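Local coordinates for protein DyP2 (Amycolatopsis sp. ATCC 39116, PDB 4G2C) that probably oxidises dyes and lignin-related compounds as a multifunctional haem-containing dye peroxidase that also binds manganese, at residues A[204-207]-A[208-212]; A[337-341]-A[342-346]; A[232-235]-A[236-240]; A[365-368]-A[369-372]. All coordinates share one frame; numbering follows the deposited sequence.

Contact 1 (A[204-207]-A[208-212])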
loop_
_atom_site.group_PDB
_atom_site.type_symbol
_atom_site.label_atom_id
_atom_site.label_comp_id
_atom_site.label_asym_id
_atom_site.label_seq_id
_atom_site.Cartn_x
_atom_site.Cartn_y
_atom_site.Cartn_z
ATOM N N LEU A 204 -1.142 7.443 -11.839
ATOM C CA LEU A 204 -0.525 7.208 -13.144
ATOM C C LEU A 204 -1.049 5.925 -13.774
ATOM O O LEU A 204 -1.266 4.925 -13.089
ATOM C CB LEU A 204 0.988 7.050 -13.010
ATOM C CG LEU A 204 1.857 8.082 -12.300
ATOM C CD1 LEU A 204 3.287 7.529 -12.196
ATOM C CD2 LEU A 204 1.830 9.401 -13.051
ATOM N N ALA A 205 -1.219 5.938 -15.082
ATOM C CA ALA A 205 -1.657 4.744 -15.795
ATOM C C ALA A 205 -0.810 4.506 -17.043
ATOM O O ALA A 205 -0.258 5.449 -17.616
ATOM C CB ALA A 205 -3.142 4.862 -16.177
ATOM N N ASN A 206 -0.703 3.247 -17.457
ATOM C CA ASN A 206 -0.086 2.936 -18.744
ATOM C C ASN A 206 -1.128 2.806 -19.877
ATOM O O ASN A 206 -2.344 2.972 -19.657
ATOM C CB ASN A 206 0.851 1.705 -18.661
ATOM C CG ASN A 206 0.108 0.396 -18.403
ATOM O OD1 ASN A 206 -1.113 0.310 -18.547
ATOM N ND2 ASN A 206 0.852 -0.627 -18.002
ATOM N N ALA A 207 -0.639 2.528 -21.083
ATOM C CA ALA A 207 -1.495 2.475 -22.275
ATOM C C ALA A 207 -2.547 1.372 -22.178
ATOM O O ALA A 207 -3.590 1.432 -22.832
ATOM C CB ALA A 207 -0.635 2.299 -23.538
ATOM N N ASN A 208 -2.268 0.366 -21.354
ATOM C CA ASN A 208 -3.217 -0.719 -21.123
ATOM C C ASN A 208 -4.307 -0.332 -20.121
ATOM O O ASN A 208 -5.270 -1.085 -19.913
ATOM C CB ASN A 208 -2.474 -1.971 -20.646
ATOM C CG ASN A 208 -3.304 -3.236 -20.785
ATOM O OD1 ASN A 208 -3.685 -3.611 -21.895
ATOM N ND2 ASN A 208 -3.574 -3.912 -19.654
ATOM N N GLY A 209 -4.158 0.842 -19.507
ATOM C CA GLY A 209 -5.110 1.312 -18.515
ATOM C C GLY A 209 -4.814 0.864 -17.087
ATOM O O GLY A 209 -5.604 1.119 -16.179
ATOM N N ASP A 210 -3.684 0.191 -16.881
ATOM C CA ASP A 210 -3.293 -0.253 -15.538
ATOM C C ASP A 210 -2.527 0.829 -14.792
ATOM O O ASP A 210 -1.631 1.454 -15.359
ATOM C CB ASP A 210 -2.399 -1.491 -15.624
ATOM C CG ASP A 210 -3.106 -2.686 -16.239
ATOM O OD1 ASP A 210 -4.173 -3.069 -15.705
ATOM O OD2 ASP A 210 -2.588 -3.239 -17.246
ATOM N N GLY A 211 -2.843 1.012 -13.512
ATOM C CA GLY A 211 -2.112 1.958 -12.681
ATOM C C GLY A 211 -0.653 1.578 -12.492
ATOM O O GLY A 211 -0.333 0.406 -12.328
ATOM N N ILE A 212 0.238 2.562 -12.503
ATOM C CA ILE A 212 1.670 2.284 -12.332
ATOM C C ILE A 212 2.325 3.202 -11.315
ATOM O O ILE A 212 1.771 4.245 -10.968
ATOM C CB ILE A 212 2.434 2.480 -13.636
ATOM C CG1 ILE A 212 2.310 3.946 -14.092
ATOM C CG2 ILE A 212 1.937 1.496 -14.686
ATOM C CD1 ILE A 212 3.128 4.279 -15.350
HETATM O O HOH W 1 -0.301 5.584 -9.850
#

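Contact 2 (A[337-341]-A[342-346]). With ACT (acetate ion), chain K.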
loop_
_atom_site.group_PDB
_atom_site.type_symbol
_atom_site.label_atom_id
_atom_site.label_comp_id
_atom_site.label_asym_id
_atom_site.label_seq_id
_atom_site.Cartn_x
_atom_site.Cartn_y
_atom_site.Cartn_z
ATOM N N ASP A 337 5.762 -22.179 -6.289
ATOM C CA ASP A 337 5.948 -23.602 -6.008
ATOM C C ASP A 337 6.678 -24.335 -7.137
ATOM O O ASP A 337 7.210 -25.415 -6.924
ATOM C CB ASP A 337 4.600 -24.277 -5.693
ATOM C CG ASP A 337 4.075 -23.920 -4.308
ATOM O OD1 ASP A 337 4.826 -23.304 -3.517
ATOM O OD2 ASP A 337 2.912 -24.249 -4.007
ATOM N N SER A 338 6.682 -23.753 -8.334
ATOM C CA SER A 338 7.498 -24.252 -9.443
ATOM C C SER A 338 8.711 -23.376 -9.683
ATOM O O SER A 338 9.238 -23.344 -10.801
ATOM C CB SER A 338 6.690 -24.315 -10.738
ATOM O OG SER A 338 5.678 -25.296 -10.667
ATOM N N ASP A 339 9.161 -22.690 -8.634
ATOM C CA ASP A 339 10.253 -21.718 -8.725
ATOM C C ASP A 339 10.990 -21.698 -7.372
ATOM O O ASP A 339 11.497 -20.670 -6.930
ATOM C CB ASP A 339 9.658 -20.336 -9.040
ATOM C CG ASP A 339 10.694 -19.317 -9.530
ATOM O OD1 ASP A 339 11.888 -19.646 -9.700
ATOM O OD2 ASP A 339 10.287 -18.160 -9.776
ATOM N N LYS A 340 11.034 -22.846 -6.712
ATOM C CA LYS A 340 11.612 -22.955 -5.369
ATOM C C LYS A 340 13.112 -22.648 -5.323
ATOM O O LYS A 340 13.660 -22.371 -4.261
ATOM C CB LYS A 340 11.329 -24.346 -4.780
ATOM C CG LYS A 340 9.845 -24.609 -4.491
ATOM C CD LYS A 340 9.651 -25.946 -3.789
ATOM C CE LYS A 340 8.190 -26.180 -3.393
ATOM N NZ LYS A 340 7.465 -27.046 -4.376
ATOM N N LEU A 341 13.764 -22.685 -6.481
ATOM C CA LEU A 341 15.188 -22.383 -6.582
ATOM C C LEU A 341 15.444 -20.927 -6.979
ATOM O O LEU A 341 16.596 -20.483 -7.039
ATOM C CB LEU A 341 15.844 -23.316 -7.603
ATOM C CG LEU A 341 15.921 -24.805 -7.239
ATOM C CD1 LEU A 341 16.260 -25.660 -8.454
ATOM C CD2 LEU A 341 16.965 -24.996 -6.164
ATOM N N GLY A 342 14.371 -20.193 -7.274
ATOM C CA GLY A 342 14.492 -18.789 -7.628
ATOM C C GLY A 342 15.189 -18.525 -8.954
ATOM O O GLY A 342 15.742 -17.451 -9.168
ATOM N N GLN A 343 15.140 -19.493 -9.861
ATOM C CA GLN A 343 15.804 -19.347 -11.167
ATOM C C GLN A 343 14.960 -18.616 -12.216
ATOM O O GLN A 343 15.439 -18.295 -13.297
ATOM C CB GLN A 343 16.254 -20.706 -11.688
ATOM C CG GLN A 343 17.201 -21.432 -10.736
ATOM C CD GLN A 343 17.603 -22.817 -11.249
ATOM O OE1 GLN A 343 17.003 -23.357 -12.194
ATOM N NE2 GLN A 343 18.630 -23.393 -10.629
ATOM N N LYS A 344 13.705 -18.358 -11.884
ATOM C CA LYS A 344 12.860 -17.532 -12.723
ATOM C C LYS A 344 12.715 -16.168 -12.040
ATOM O O LYS A 344 13.277 -15.170 -12.500
ATOM C CB LYS A 344 11.501 -18.210 -12.941
ATOM C CG LYS A 344 11.640 -19.548 -13.673
ATOM C CD LYS A 344 10.316 -20.254 -13.885
ATOM C CE LYS A 344 10.190 -21.483 -12.979
ATOM N NZ LYS A 344 9.056 -22.361 -13.365
ATOM N N CYS A 345 11.968 -16.137 -10.943
ATOM C CA CYS A 345 11.899 -14.956 -10.089
ATOM C C CYS A 345 12.859 -15.130 -8.921
ATOM O O CYS A 345 12.730 -16.082 -8.142
ATOM C CB CYS A 345 10.488 -14.733 -9.553
ATOM S SG CYS A 345 10.345 -13.214 -8.553
ATOM N N PRO A 346 13.828 -14.211 -8.792
ATOM C CA PRO A 346 14.845 -14.278 -7.735
ATOM C C PRO A 346 14.186 -14.158 -6.362
ATOM O O PRO A 346 13.162 -13.491 -6.248
ATOM C CB PRO A 346 15.724 -13.044 -8.005
ATOM C CG PRO A 346 15.336 -12.558 -9.394
ATOM C CD PRO A 346 13.919 -12.966 -9.575
HETATM C C ACT K . 11.848 -25.243 -8.951
HETATM O O ACT K . 10.848 -25.517 -8.235
HETATM O OXT ACT K . 12.494 -24.184 -8.725
HETATM C CH3 ACT K . 12.277 -26.144 -10.057
HETATM O O HOH W 2 13.343 -21.839 -10.125
#

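Contact 3 (A[232-235]-A[236-240]). With ACT (acetate ion), chain N; ACT (acetate ion), chain G.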
loop_
_atom_site.group_PDB
_atom_site.type_symbol
_atom_site.label_atom_id
_atom_site.label_comp_id
_atom_site.label_asym_id
_atom_site.label_seq_id
_atom_site.Cartn_x
_atom_site.Cartn_y
_atom_site.Cartn_z
ATOM N N ASP A 232 -15.222 -13.594 -6.178
ATOM C CA ASP A 232 -15.923 -14.087 -7.366
ATOM C C ASP A 232 -15.486 -13.320 -8.607
ATOM O O ASP A 232 -15.258 -13.907 -9.667
ATOM C CB ASP A 232 -17.446 -13.981 -7.204
ATOM C CG ASP A 232 -17.977 -14.879 -6.111
ATOM O OD1 ASP A 232 -17.226 -15.778 -5.665
ATOM O OD2 ASP A 232 -19.146 -14.696 -5.707
ATOM N N ALA A 233 -15.386 -12.002 -8.471
ATOM C CA ALA A 233 -15.006 -11.145 -9.584
ATOM C C ALA A 233 -13.612 -11.507 -10.085
ATOM O O ALA A 233 -13.376 -11.585 -11.291
ATOM C CB ALA A 233 -15.071 -9.655 -9.176
ATOM N N GLU A 234 -12.701 -11.717 -9.143
ATOM C CA GLU A 234 -11.331 -12.076 -9.441
ATOM C C GLU A 234 -11.297 -13.392 -10.210
ATOM O O GLU A 234 -10.568 -13.517 -11.195
ATOM C CB GLU A 234 -10.523 -12.182 -8.145
ATOM C CG GLU A 234 -9.016 -12.350 -8.326
ATOM C CD GLU A 234 -8.301 -11.051 -8.725
ATOM O OE1 GLU A 234 -8.972 -10.007 -8.880
ATOM O OE2 GLU A 234 -7.058 -11.072 -8.881
ATOM N N ARG A 235 -12.103 -14.357 -9.760
ATOM C CA ARG A 235 -12.196 -15.668 -10.401
ATOM C C ARG A 235 -12.796 -15.553 -11.798
ATOM O O ARG A 235 -12.252 -16.110 -12.755
ATOM C CB ARG A 235 -13.023 -16.646 -9.545
ATOM C CG ARG A 235 -13.370 -17.991 -10.238
ATOM C CD ARG A 235 -13.944 -19.006 -9.233
ATOM N NE ARG A 235 -14.734 -18.312 -8.220
ATOM C CZ ARG A 235 -14.548 -18.395 -6.904
ATOM N NH1 ARG A 235 -13.598 -19.175 -6.401
ATOM N NH2 ARG A 235 -15.333 -17.697 -6.091
ATOM N N ASP A 236 -13.901 -14.817 -11.923
ATOM C CA ASP A 236 -14.627 -14.760 -13.186
ATOM C C ASP A 236 -13.938 -13.930 -14.264
ATOM O O ASP A 236 -14.097 -14.216 -15.458
ATOM C CB ASP A 236 -16.048 -14.225 -12.994
ATOM C CG ASP A 236 -16.844 -15.012 -11.960
ATOM O OD1 ASP A 236 -16.384 -16.082 -11.524
ATOM O OD2 ASP A 236 -17.943 -14.551 -11.579
ATOM N N THR A 237 -13.189 -12.902 -13.863
ATOM C CA THR A 237 -12.733 -11.895 -14.840
ATOM C C THR A 237 -11.228 -11.666 -14.927
ATOM O O THR A 237 -10.782 -10.755 -15.629
ATOM C CB THR A 237 -13.416 -10.509 -14.616
ATOM O OG1 THR A 237 -12.818 -9.855 -13.483
ATOM C CG2 THR A 237 -14.924 -10.668 -14.391
ATOM N N THR A 238 -10.437 -12.471 -14.226
ATOM C CA THR A 238 -8.988 -12.382 -14.378
ATOM C C THR A 238 -8.453 -13.746 -14.793
ATOM O O THR A 238 -9.223 -14.598 -15.207
ATOM C CB THR A 238 -8.283 -11.910 -13.082
ATOM O OG1 THR A 238 -8.421 -12.909 -12.063
ATOM C CG2 THR A 238 -8.876 -10.589 -12.588
ATOM N N ASP A 239 -7.141 -13.956 -14.677
ATOM C CA ASP A 239 -6.586 -15.266 -14.997
ATOM C C ASP A 239 -7.183 -16.340 -14.074
ATOM O O ASP A 239 -7.337 -17.487 -14.471
ATOM C CB ASP A 239 -5.043 -15.274 -15.038
ATOM C CG ASP A 239 -4.394 -14.691 -13.778
ATOM O OD1 ASP A 239 -4.983 -13.774 -13.162
ATOM O OD2 ASP A 239 -3.274 -15.141 -13.417
ATOM N N GLY A 240 -7.568 -15.940 -12.864
ATOM C CA GLY A 240 -8.298 -16.816 -11.960
ATOM C C GLY A 240 -7.768 -16.806 -10.539
ATOM O O GLY A 240 -6.958 -15.948 -10.166
HETATM C C ACT N . -18.255 -17.337 -9.075
HETATM O O ACT N . -18.887 -16.928 -10.081
HETATM O OXT ACT N . -17.029 -17.072 -9.030
HETATM C CH3 ACT N . -18.931 -18.103 -7.971
HETATM C C ACT G . -11.102 -19.429 -3.917
HETATM O O ACT G . -11.774 -20.020 -4.807
HETATM O OXT ACT G . -11.726 -18.980 -2.908
HETATM C CH3 ACT G . -9.618 -19.267 -4.073
HETATM O O HOH W 3 -5.891 -12.893 -10.663
#

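Contact 4 (A[365-368]-A[369-372]). With ACT (acetate ion), chain B.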
loop_
_atom_site.group_PDB
_atom_site.type_symbol
_atom_site.label_atom_id
_atom_site.label_comp_id
_atom_site.label_asym_id
_atom_site.label_seq_id
_atom_site.Cartn_x
_atom_site.Cartn_y
_atom_site.Cartn_z
ATOM N N PRO A 365 2.476 -21.849 5.396
ATOM C CA PRO A 365 1.825 -20.928 4.459
ATOM C C PRO A 365 0.614 -20.226 5.069
ATOM O O PRO A 365 0.409 -19.048 4.790
ATOM C CB PRO A 365 1.413 -21.847 3.303
ATOM C CG PRO A 365 2.493 -22.907 3.292
ATOM C CD PRO A 365 2.841 -23.132 4.758
ATOM N N GLU A 366 -0.157 -20.936 5.890
ATOM C CA GLU A 366 -1.371 -20.389 6.479
ATOM C C GLU A 366 -1.056 -19.270 7.448
ATOM O O GLU A 366 -1.885 -18.390 7.660
ATOM C CB GLU A 366 -2.177 -21.470 7.220
ATOM C CG GLU A 366 -2.382 -22.762 6.439
ATOM C CD GLU A 366 -1.340 -23.822 6.778
ATOM O OE1 GLU A 366 -1.468 -24.455 7.857
ATOM O OE2 GLU A 366 -0.398 -24.017 5.969
ATOM N N GLU A 367 0.118 -19.319 8.070
ATOM C CA GLU A 367 0.530 -18.243 8.980
ATOM C C GLU A 367 1.270 -17.132 8.230
ATOM O O GLU A 367 1.166 -15.958 8.574
ATOM C CB GLU A 367 1.412 -18.790 10.099
ATOM C CG GLU A 367 0.704 -19.792 11.005
ATOM C CD GLU A 367 -0.479 -19.170 11.721
ATOM O OE1 GLU A 367 -0.297 -18.110 12.358
ATOM O OE2 GLU A 367 -1.590 -19.736 11.638
ATOM N N GLU A 368 2.014 -17.518 7.198
ATOM C CA GLU A 368 2.791 -16.572 6.417
ATOM C C GLU A 368 1.887 -15.496 5.844
ATOM O O GLU A 368 2.232 -14.315 5.879
ATOM C CB GLU A 368 3.540 -17.274 5.284
ATOM C CG GLU A 368 4.578 -16.395 4.590
ATOM C CD GLU A 368 5.045 -16.996 3.278
ATOM O OE1 GLU A 368 5.976 -17.833 3.307
ATOM O OE2 GLU A 368 4.467 -16.651 2.219
ATOM N N ARG A 369 0.723 -15.901 5.336
ATOM C CA ARG A 369 -0.157 -14.957 4.652
ATOM C C ARG A 369 -0.883 -13.988 5.602
ATOM O O ARG A 369 -1.545 -13.058 5.154
ATOM C CB ARG A 369 -1.151 -15.682 3.730
ATOM C CG ARG A 369 -2.315 -16.364 4.451
ATOM C CD ARG A 369 -3.088 -17.280 3.481
ATOM N NE ARG A 369 -4.045 -16.532 2.671
ATOM C CZ ARG A 369 -4.201 -16.652 1.352
ATOM N NH1 ARG A 369 -3.469 -17.507 0.646
ATOM N NH2 ARG A 369 -5.110 -15.914 0.739
ATOM N N LYS A 370 -0.753 -14.191 6.907
ATOM C CA LYS A 370 -1.441 -13.301 7.837
ATOM C C LYS A 370 -0.763 -11.940 7.891
ATOM O O LYS A 370 -1.362 -10.982 8.352
ATOM C CB LYS A 370 -1.548 -13.909 9.231
ATOM C CG LYS A 370 -2.488 -15.112 9.297
ATOM C CD LYS A 370 -2.557 -15.695 10.699
ATOM C CE LYS A 370 -3.464 -16.925 10.743
ATOM N NZ LYS A 370 -3.625 -17.423 12.135
ATOM N N HIS A 371 0.475 -11.862 7.392
ATOM C CA HIS A 371 1.226 -10.605 7.387
ATOM C C HIS A 371 0.864 -9.684 6.209
ATOM O O HIS A 371 1.243 -8.506 6.190
ATOM C CB HIS A 371 2.722 -10.910 7.371
ATOM C CG HIS A 371 3.161 -11.838 8.457
ATOM N ND1 HIS A 371 3.277 -11.442 9.772
ATOM C CD2 HIS A 371 3.526 -13.143 8.422
ATOM C CE1 HIS A 371 3.692 -12.465 10.503
ATOM N NE2 HIS A 371 3.847 -13.507 9.707
ATOM N N LEU A 372 0.144 -10.238 5.231
ATOM C CA LEU A 372 -0.277 -9.511 4.039
ATOM C C LEU A 372 -1.298 -8.442 4.398
ATOM O O LEU A 372 -2.017 -8.564 5.389
ATOM C CB LEU A 372 -0.862 -10.465 2.993
ATOM C CG LEU A 372 0.088 -11.567 2.504
ATOM C CD1 LEU A 372 -0.545 -12.402 1.375
ATOM C CD2 LEU A 372 1.383 -10.956 2.046
HETATM C C ACT B . -4.485 -12.449 2.117
HETATM O O ACT B . -4.577 -12.473 0.859
HETATM O OXT ACT B . -4.658 -13.524 2.774
HETATM C CH3 ACT B . -4.173 -11.149 2.799
#

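Contact 1 (A[204-207]-A[208-212])
Asn206 OD1 is gripped by two backbone amides of its own turn: Asp210 N lies 3.1 Å from OD1, while Asn208 N, at 3.0 Å from OD1, makes only a weak, bent bond of the Asx-turn kind. With chi1 at 68°, CG sits between the backbone N and the carbonyl carbon, which folds the amide back over the turn. The Asp210 amide meets OD1 from above the carbonyl plane. Around this side chain runs a type I turn from Asn206 to Gly209, closed by Gly209 N to Asn206 O at 2.8 Å and followed by Asn206 N to Asp210 O at 2.9 Å, a hairpin with a G1 bulge. Gly209 suits its place because at its positive phi a CB would press on the preceding carbonyl oxygen. A second side-chain link spans the loop, where Asn208 ND2 points almost straight at Asp210 OD2, 2.7 Å away. Nearer the strands, Leu204 CB packs 3.5 Å from Ile212 CG1, the two side chains crossing at about a right angle, and Gly211 bonds through its backbone to Asp219. An asparagine here offers an acceptor to backbone amides inside the turn, so its side chain and the main chain brace this reversal together.

Contact 2 (A[337-341]-A[342-346])
Asp339 turns its CG away from its own backbone N (chi1 -164°), which carries the carboxylate across the loop to the amides of Lys344 and Cys345; Lys344 in turn kinks at chi3 (-108°) to bring its ammonium back to Ser338. The frame is a type I beta turn from Asp339 to Gly342, closed by Gly342 N to Asp339 O at 2.9 Å. Beyond the turn the carboxylate works as a fork: OD1 takes Lys344 N at 3.1 Å on its syn side, and OD2 takes Cys345 N at 2.9 Å through its syn lone pair. OD2 is also bonded to Thr319 OG1, and Arg352 reaches Asp339 O, so this buried acid is held from several sides. Aspartate suits the place because its short chain sets both oxygens against consecutive amides. Lysine has the length the other link needs, with Lys344 NZ 2.8 Å from Ser338 O. Gly342 has a positive phi, and a CB there would clash with Leu341 O. On the outer flank Leu341 and Gln343 run side by side, Leu341 CB lying 3.9 Å from Gln343 CG. An acetate, probably from the crystallisation liquor, accepts from the amides of Lys340 and Leu341. Water 2 ties it to the loop, giving one hydrogen to acetate OXT and the other to Asp339 OD1 at 2.7 Å while accepting from Gln343 N at 3.0 Å.

Contact 3 (A[232-235]-A[236-240])
Ala233 O marks the tight part of this helix end: Thr237 N, at 2.9 Å, and Thr237 OG1, 2.8 Å from the same Ala233 O, approach it from opposite faces of the carbonyl plane. Threonine suits the last turn because its hydroxyl, at chi1 76°, folds back onto the helix and gives the carbonyl a second donor. One step on, Thr238 OG1 is also directed at Glu234 O, though the modelled separation is too short to be trusted in detail. Thr238 CG2 rests 3.8 Å from Glu234 OE1. Glu234 is bent at chi2, and its carboxylate forms a salt bridge with Arg221. Water 3 lies among Glu234 OE2, Thr238 OG1 and Asp239 OD1.

The Arg235 flank is looser, its exposed side chain met partly by acetate ions that probably come from the crystallisation liquor. Arg235 NH2 pairs with Asp232 OD1 at 2.7 Å, the carboxylate oxygen lying close to the guanidinium plane and being met on its anti side. Arg235 NE donates to one acetate, 2.7 Å to its OXT, and a second receives a weak bond from NH1. An alanine in place of Asp232 would probably leave NH2 without its carboxylate mate and the guanidinium freer to turn.

Thr238 leaves helical angles, and its OG1 accepts from Gly240 N at 3.2 Å, so helix 228-237 ends in an ST turn, with glycine accommodating the positive phi that follows.

Contact 4 (A[365-368]-A[369-372])
Glu367 and Lys370 carry the charged part of the contact, three residues apart and side by side on an exposed flank. Lys370 is extended beyond CG, whereas Glu367 bends at chi2 (-62°) so that its carboxylate reaches the ammonium: Lys370 NZ meets Glu367 OE2 at 3.1 Å on the syn side, with a weak second bond to Glu367 OE1 at 3.4 Å. A glutamine in place of Glu367 takes away the negative charge, and the Lys370 ammonium would probably be left without its ionic mate and freer to move.

Backbone bonds come next. Arg369 N reaches Pro365 O at 3.2 Å in the alpha-helical spacing. Lys370 N then bonds Glu367 O at 3.1 Å, and His371 N weakly bonds Glu368 O, both three residues back. The short helix 365-368 thus tightens into a 3-10 turn before strand 374-380. Proline suits the first turn, where no earlier helical carbonyl awaits an amide hydrogen.

Aromatic and polar side chains fasten the segment to its surroundings. The edge of the His371 ring turns CD2 toward Glu368 O, 3.1 Å away; His371 also stacks on Phe418 and bonds Asn414 O through ND1. The buried Glu368 has its carboxylate bonded to the amides of Gly358 and Gly360. Arg369 CG lies between backbone N and carbonyl carbon (chi1 76°), sending the guanidinium toward Asp245 O and Ser247 O and into a cation-pi contact with Trp244. A bound acetate receives weak bonds from Arg369, its OXT 3.1 Å from NE.

The four contacts are separate local turns set round one haem, and none touches another. Side chains of contact 1 (Ile212), contact 2 (Cys345), contact 3 (Glu234) and contact 4 (His371) lie about 8, 9, 10 and 9 Å from the porphyrin, near the haem but not in contact with it through these side chains. The hairpin of contact 1 leads on to helix 228-237 of contact 3, their nearest atoms about 9 Å apart. Contacts 2 and 4 are the closest pair by both measures, about 7 Å between nearest atoms and about 19 Å between centres. Contacts 1 and 4 are the farthest separated, about 29 Å between centres. The manganese bound by Glu287 and Glu313 forms a separate site.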